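Local atomic coordinates of geranylgeranyl pyrophosphate synthase (Corynebacterium glutamicum, PDB entry 3LMD), a protein that probably builds long-chain prenyl diphosphates in isoprenoid biosynthesis by adding isoprene units to an allylic diphosphate, with magnesium as cofactor. Residues 226-231 against 322-327; 233-238 against 315-320. All coordinates share one frame; numbering follows the deposited sequence.

Contact 1. Residues 226-231 against 322-327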
# COMPACT_ATOMS: atom_id res chain seq x y z
N LYS A 226 4.97 -24.04 -3.82
CA LYS A 226 4.77 -22.78 -4.51
C LYS A 226 4.07 -23.00 -5.87
O LYS A 226 3.04 -22.38 -6.19
CB LYS A 226 6.12 -22.10 -4.73
CG LYS A 226 5.96 -20.76 -5.48
CD LYS A 226 7.29 -20.01 -5.69
CE LYS A 226 8.20 -20.72 -6.66
NZ LYS A 226 8.97 -19.72 -7.46
N ASN A 227 4.64 -23.91 -6.67
CA ASN A 227 4.14 -24.14 -8.04
C ASN A 227 2.77 -24.78 -8.00
O ASN A 227 1.90 -24.53 -8.86
CB ASN A 227 5.12 -25.03 -8.81
CG ASN A 227 6.42 -24.31 -9.19
OD1 ASN A 227 6.56 -23.10 -9.04
ND2 ASN A 227 7.38 -25.07 -9.67
N PHE A 228 2.54 -25.63 -6.99
CA PHE A 228 1.23 -26.24 -6.83
C PHE A 228 0.19 -25.17 -6.52
O PHE A 228 -0.91 -25.17 -7.06
CB PHE A 228 1.25 -27.27 -5.68
CG PHE A 228 -0.10 -27.85 -5.39
CD1 PHE A 228 -0.63 -28.84 -6.20
CD2 PHE A 228 -0.85 -27.40 -4.30
CE1 PHE A 228 -1.90 -29.38 -5.95
CE2 PHE A 228 -2.10 -27.92 -4.04
CZ PHE A 228 -2.62 -28.93 -4.86
N GLY A 229 0.53 -24.24 -5.64
CA GLY A 229 -0.40 -23.15 -5.30
C GLY A 229 -0.71 -22.30 -6.55
O GLY A 229 -1.86 -21.89 -6.75
N ALA A 230 0.29 -22.02 -7.38
CA ALA A 230 0.01 -21.26 -8.62
C ALA A 230 -1.00 -21.98 -9.52
O ALA A 230 -1.95 -21.36 -10.04
CB ALA A 230 1.31 -20.97 -9.40
N ALA A 231 -0.81 -23.29 -9.67
CA ALA A 231 -1.66 -24.08 -10.56
C ALA A 231 -3.08 -24.17 -10.01
O ALA A 231 -4.06 -24.05 -10.75
CB ALA A 231 -1.05 -25.50 -10.76
N ASP A 322 -2.95 -31.32 -14.46
CA ASP A 322 -1.75 -32.11 -14.77
C ASP A 322 -0.52 -31.44 -14.20
O ASP A 322 0.35 -32.09 -13.64
CB ASP A 322 -1.53 -32.27 -16.30
CG ASP A 322 -2.53 -33.22 -16.94
OD1 ASP A 322 -3.17 -34.01 -16.22
OD2 ASP A 322 -2.67 -33.16 -18.18
N ILE A 323 -0.43 -30.13 -14.35
CA ILE A 323 0.69 -29.39 -13.73
C ILE A 323 0.70 -29.56 -12.21
O ILE A 323 1.76 -29.81 -11.61
CB ILE A 323 0.62 -27.87 -14.09
CG1 ILE A 323 0.95 -27.66 -15.58
CG2 ILE A 323 1.60 -27.04 -13.22
CD1 ILE A 323 0.51 -26.27 -16.12
N ALA A 324 -0.47 -29.43 -11.59
CA ALA A 324 -0.60 -29.58 -10.14
C ALA A 324 -0.12 -30.97 -9.69
O ALA A 324 0.63 -31.09 -8.72
CB ALA A 324 -2.05 -29.34 -9.71
N ASN A 325 -0.54 -32.01 -10.41
CA ASN A 325 -0.13 -33.38 -10.11
C ASN A 325 1.36 -33.59 -10.30
O ASN A 325 1.99 -34.30 -9.51
CB ASN A 325 -0.92 -34.39 -10.96
CG ASN A 325 -2.27 -34.71 -10.35
OD1 ASN A 325 -2.42 -34.71 -9.14
ND2 ASN A 325 -3.25 -34.99 -11.20
N ALA A 326 1.93 -32.93 -11.31
CA ALA A 326 3.37 -32.98 -11.50
C ALA A 326 4.12 -32.28 -10.37
O ALA A 326 5.22 -32.69 -10.02
CB ALA A 326 3.80 -32.40 -12.88
N GLU A 327 3.53 -31.24 -9.78
CA GLU A 327 4.18 -30.62 -8.61
C GLU A 327 4.10 -31.52 -7.38
O GLU A 327 5.10 -31.70 -6.67
CB GLU A 327 3.63 -29.22 -8.36
CG GLU A 327 3.87 -28.31 -9.59
CD GLU A 327 5.36 -28.06 -9.86
OE1 GLU A 327 6.21 -28.22 -8.93
OE2 GLU A 327 5.68 -27.64 -10.98

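Contact 2. Residues 233-238 against 315-320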
# COMPACT_ATOMS: atom_id res chain seq x y z
N GLY A 233 -4.53 -21.97 -8.03
CA GLY A 233 -5.16 -20.63 -8.24
C GLY A 233 -5.81 -20.55 -9.61
O GLY A 233 -6.92 -20.01 -9.75
N MET A 234 -5.11 -21.04 -10.64
CA MET A 234 -5.70 -21.06 -12.00
C MET A 234 -6.95 -21.94 -12.05
O MET A 234 -7.97 -21.54 -12.61
CB MET A 234 -4.66 -21.54 -13.05
CG MET A 234 -3.37 -20.67 -13.16
SD MET A 234 -3.69 -18.94 -13.72
CE MET A 234 -4.98 -19.27 -15.02
N ILE A 235 -6.86 -23.14 -11.49
CA ILE A 235 -7.99 -24.06 -11.46
C ILE A 235 -9.19 -23.42 -10.77
O ILE A 235 -10.30 -23.45 -11.31
CB ILE A 235 -7.61 -25.38 -10.78
CG1 ILE A 235 -6.58 -26.13 -11.65
CG2 ILE A 235 -8.85 -26.25 -10.48
CD1 ILE A 235 -5.95 -27.34 -10.87
N PHE A 236 -8.98 -22.82 -9.60
CA PHE A 236 -10.12 -22.20 -8.87
C PHE A 236 -10.87 -21.20 -9.74
O PHE A 236 -12.09 -21.20 -9.77
CB PHE A 236 -9.64 -21.47 -7.60
CG PHE A 236 -9.24 -22.39 -6.47
CD1 PHE A 236 -9.58 -23.72 -6.48
CD2 PHE A 236 -8.52 -21.91 -5.38
CE1 PHE A 236 -9.20 -24.57 -5.43
CE2 PHE A 236 -8.14 -22.75 -4.34
CZ PHE A 236 -8.49 -24.08 -4.38
N GLN A 237 -10.14 -20.30 -10.38
CA GLN A 237 -10.77 -19.21 -11.11
C GLN A 237 -11.44 -19.70 -12.41
O GLN A 237 -12.52 -19.26 -12.75
CB GLN A 237 -9.74 -18.12 -11.45
CG GLN A 237 -10.41 -16.88 -12.06
CD GLN A 237 -11.39 -16.25 -11.07
OE1 GLN A 237 -10.98 -15.75 -10.04
NE2 GLN A 237 -12.70 -16.33 -11.37
N ILE A 238 -10.78 -20.59 -13.16
CA ILE A 238 -11.40 -21.08 -14.38
C ILE A 238 -12.65 -21.89 -14.04
O ILE A 238 -13.69 -21.77 -14.71
CB ILE A 238 -10.42 -21.91 -15.24
CG1 ILE A 238 -9.22 -21.04 -15.65
CG2 ILE A 238 -11.18 -22.40 -16.53
CD1 ILE A 238 -8.08 -21.80 -16.25
N ASP A 315 -10.70 -28.33 -20.73
CA ASP A 315 -9.41 -28.95 -21.08
C ASP A 315 -8.27 -28.11 -20.55
O ASP A 315 -7.21 -28.63 -20.21
CB ASP A 315 -9.26 -29.11 -22.61
CG ASP A 315 -10.19 -30.19 -23.16
OD1 ASP A 315 -10.64 -31.03 -22.36
OD2 ASP A 315 -10.47 -30.18 -24.36
N GLU A 316 -8.46 -26.80 -20.48
CA GLU A 316 -7.43 -25.93 -19.87
C GLU A 316 -7.33 -26.20 -18.35
O GLU A 316 -6.24 -26.31 -17.78
CB GLU A 316 -7.73 -24.46 -20.19
CG GLU A 316 -6.68 -23.48 -19.71
CD GLU A 316 -5.43 -23.48 -20.58
OE1 GLU A 316 -5.19 -24.45 -21.33
OE2 GLU A 316 -4.67 -22.51 -20.49
N VAL A 317 -8.48 -26.36 -17.70
CA VAL A 317 -8.50 -26.84 -16.29
C VAL A 317 -7.72 -28.15 -16.13
O VAL A 317 -6.93 -28.32 -15.18
CB VAL A 317 -9.94 -27.03 -15.77
CG1 VAL A 317 -9.92 -27.74 -14.38
CG2 VAL A 317 -10.65 -25.66 -15.63
N TYR A 318 -7.92 -29.08 -17.06
CA TYR A 318 -7.24 -30.37 -16.94
C TYR A 318 -5.74 -30.23 -17.10
O TYR A 318 -4.98 -30.99 -16.49
CB TYR A 318 -7.74 -31.36 -18.00
CG TYR A 318 -9.18 -31.79 -17.82
CD1 TYR A 318 -9.76 -31.86 -16.55
CD2 TYR A 318 -9.94 -32.20 -18.92
CE1 TYR A 318 -11.06 -32.29 -16.38
CE2 TYR A 318 -11.25 -32.63 -18.76
CZ TYR A 318 -11.81 -32.68 -17.50
OH TYR A 318 -13.12 -33.12 -17.35
N ARG A 319 -5.33 -29.30 -17.95
CA ARG A 319 -3.93 -29.05 -18.18
C ARG A 319 -3.26 -28.49 -16.90
O ARG A 319 -2.15 -28.90 -16.53
CB ARG A 319 -3.77 -28.05 -19.34
CG ARG A 319 -2.32 -27.75 -19.73
CD ARG A 319 -2.22 -26.85 -20.95
NE ARG A 319 -2.51 -25.45 -20.63
CZ ARG A 319 -1.66 -24.62 -20.02
NH1 ARG A 319 -2.02 -23.36 -19.81
NH2 ARG A 319 -0.46 -25.04 -19.63
N TYR A 320 -3.94 -27.58 -16.21
CA TYR A 320 -3.44 -27.10 -14.90
C TYR A 320 -3.48 -28.19 -13.84
O TYR A 320 -2.63 -28.22 -12.96
CB TYR A 320 -4.22 -25.87 -14.43
CG TYR A 320 -3.82 -24.66 -15.22
CD1 TYR A 320 -2.54 -24.13 -15.08
CD2 TYR A 320 -4.71 -24.03 -16.08
CE1 TYR A 320 -2.14 -23.00 -15.82
CE2 TYR A 320 -4.32 -22.90 -16.81
CZ TYR A 320 -3.03 -22.40 -16.67
OH TYR A 320 -2.63 -21.25 -17.37

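Contact 1. Residues 226-231 against 322-327
Phe228 and Ala324 have the nearest CA atoms, 5.0 Å apart, where the helical segments 226-231 and 322-327 run almost antiparallel at 163° with their axes 8.6 Å apart. The alanines Ala231 and Ala324 are consistent with that close spacing. The CB of Ala231 reaches CG2 of Ile323 at 3.9 Å and also rests against the CB and backbone N of Ala324. Phe228 approaches with the rim of its ring: CG is anti to the backbone N (chi1 175°), beside the carbonyl carbon; the ring's CE1 touches the CB of Ala324 at 3.8 Å. CD1 lies 3.6 Å from the carbonyl O of Ala324, which sits at the ring edge in the plane of the ring. The two segments belong to the long helix 219-246 and the helix 309-328 of the all-helical isoprenoid synthase fold. Lys226 and Ala230 reach instead to helix 188-214.

Glu327 and Asn227, both partly exposed, cross at a slant. The glutamate chain bends at chi2, and its CD lies 3.2 Å from the CB of Asn227, while CG passes close to the backbone N of Phe228. The amide and carboxylate planes stand 85° apart, and ND2 of Asn227 is shared between the two oxygens in weak hydrogen bonds, 3.4 Å to OE1 and 3.3 Å to OE2 of Glu327. The firmer polar partner of Glu327 is Arg330, which makes a salt bridge with OE1 and would favour a charged carboxylate there.

Contact 2. Residues 233-238 against 315-320
A Met-aromatic contact between Met234 and Tyr320 forms one side of this buried helix pair in the isoprenoid synthase fold. Segment 233-238 leads directly into what the sequence suggests is the second aspartate-rich motif of the family; Asp241 of that stretch accepts a hydrogen bond from Gln237. The segments run nearly antiparallel (crossing angle -160°), with 9.2 Å between their axes.

Met234 lies across one face of the Tyr320 ring. Its CB stands over the ring centre, 3.7 Å from the centroid and 4° off the normal, a CH-pi contact. The bend at chi2 leaves SD oblique to the ring, 5.1 Å from the Tyr320 centroid, and the turn at chi3 brings CE to 3.9 Å from the Tyr320 OH. Ile238 crosses the tyrosine at about a right angle, its CD1 4.0 Å from CE2 of Tyr320.

Ile238 and Val317 slide past one another in opposite directions. Their CG2 methyls meet at 3.4 Å, tighter than ordinary van der Waals contact. Ile235 runs alongside Tyr320 the opposite way, with CG1 3.7 Å from the CB of Tyr320, while its CD1 packs on the backbone carbonyl of Tyr320. Val348 of helix 335-349 touches both Ile235 and Val317, and Leu267 covers Ile238 and Glu316.

The face of Tyr320 opposite Met234 carries the guanidinium carbon of Arg319, offset toward the rim. Glu316 holds that group side-on in a salt bridge: the bonds, Arg319 NE to Glu316 OE1 and Arg319 NH1 to Glu316 OE2, each 2.9 Å, are nearly straight and in the guanidinium plane, but both oxygens are met from above the carboxylate plane.

How the contacts relate
Well along the chain from the N terminus, after the helices that end with 188-214, helix 219-246 supplies residues 226-231 to contact 1 and then 233-238 to contact 2. The intervening helices and the unmodelled residues 248-255 follow before helix 309-328 returns in the opposite direction. It delivers 315-320 first, closing a loop of 76 intervening residues at contact 2, and then 322-327, closing the longer loop of 90 at contact 1. The shorter closure therefore sits within the longer, as the antiparallel pairing of two helices requires. The centres of the two contacts are about 10 Å apart, and the contacts touch where the Ala231 CB packs 3.8 Å from the Tyr320 O.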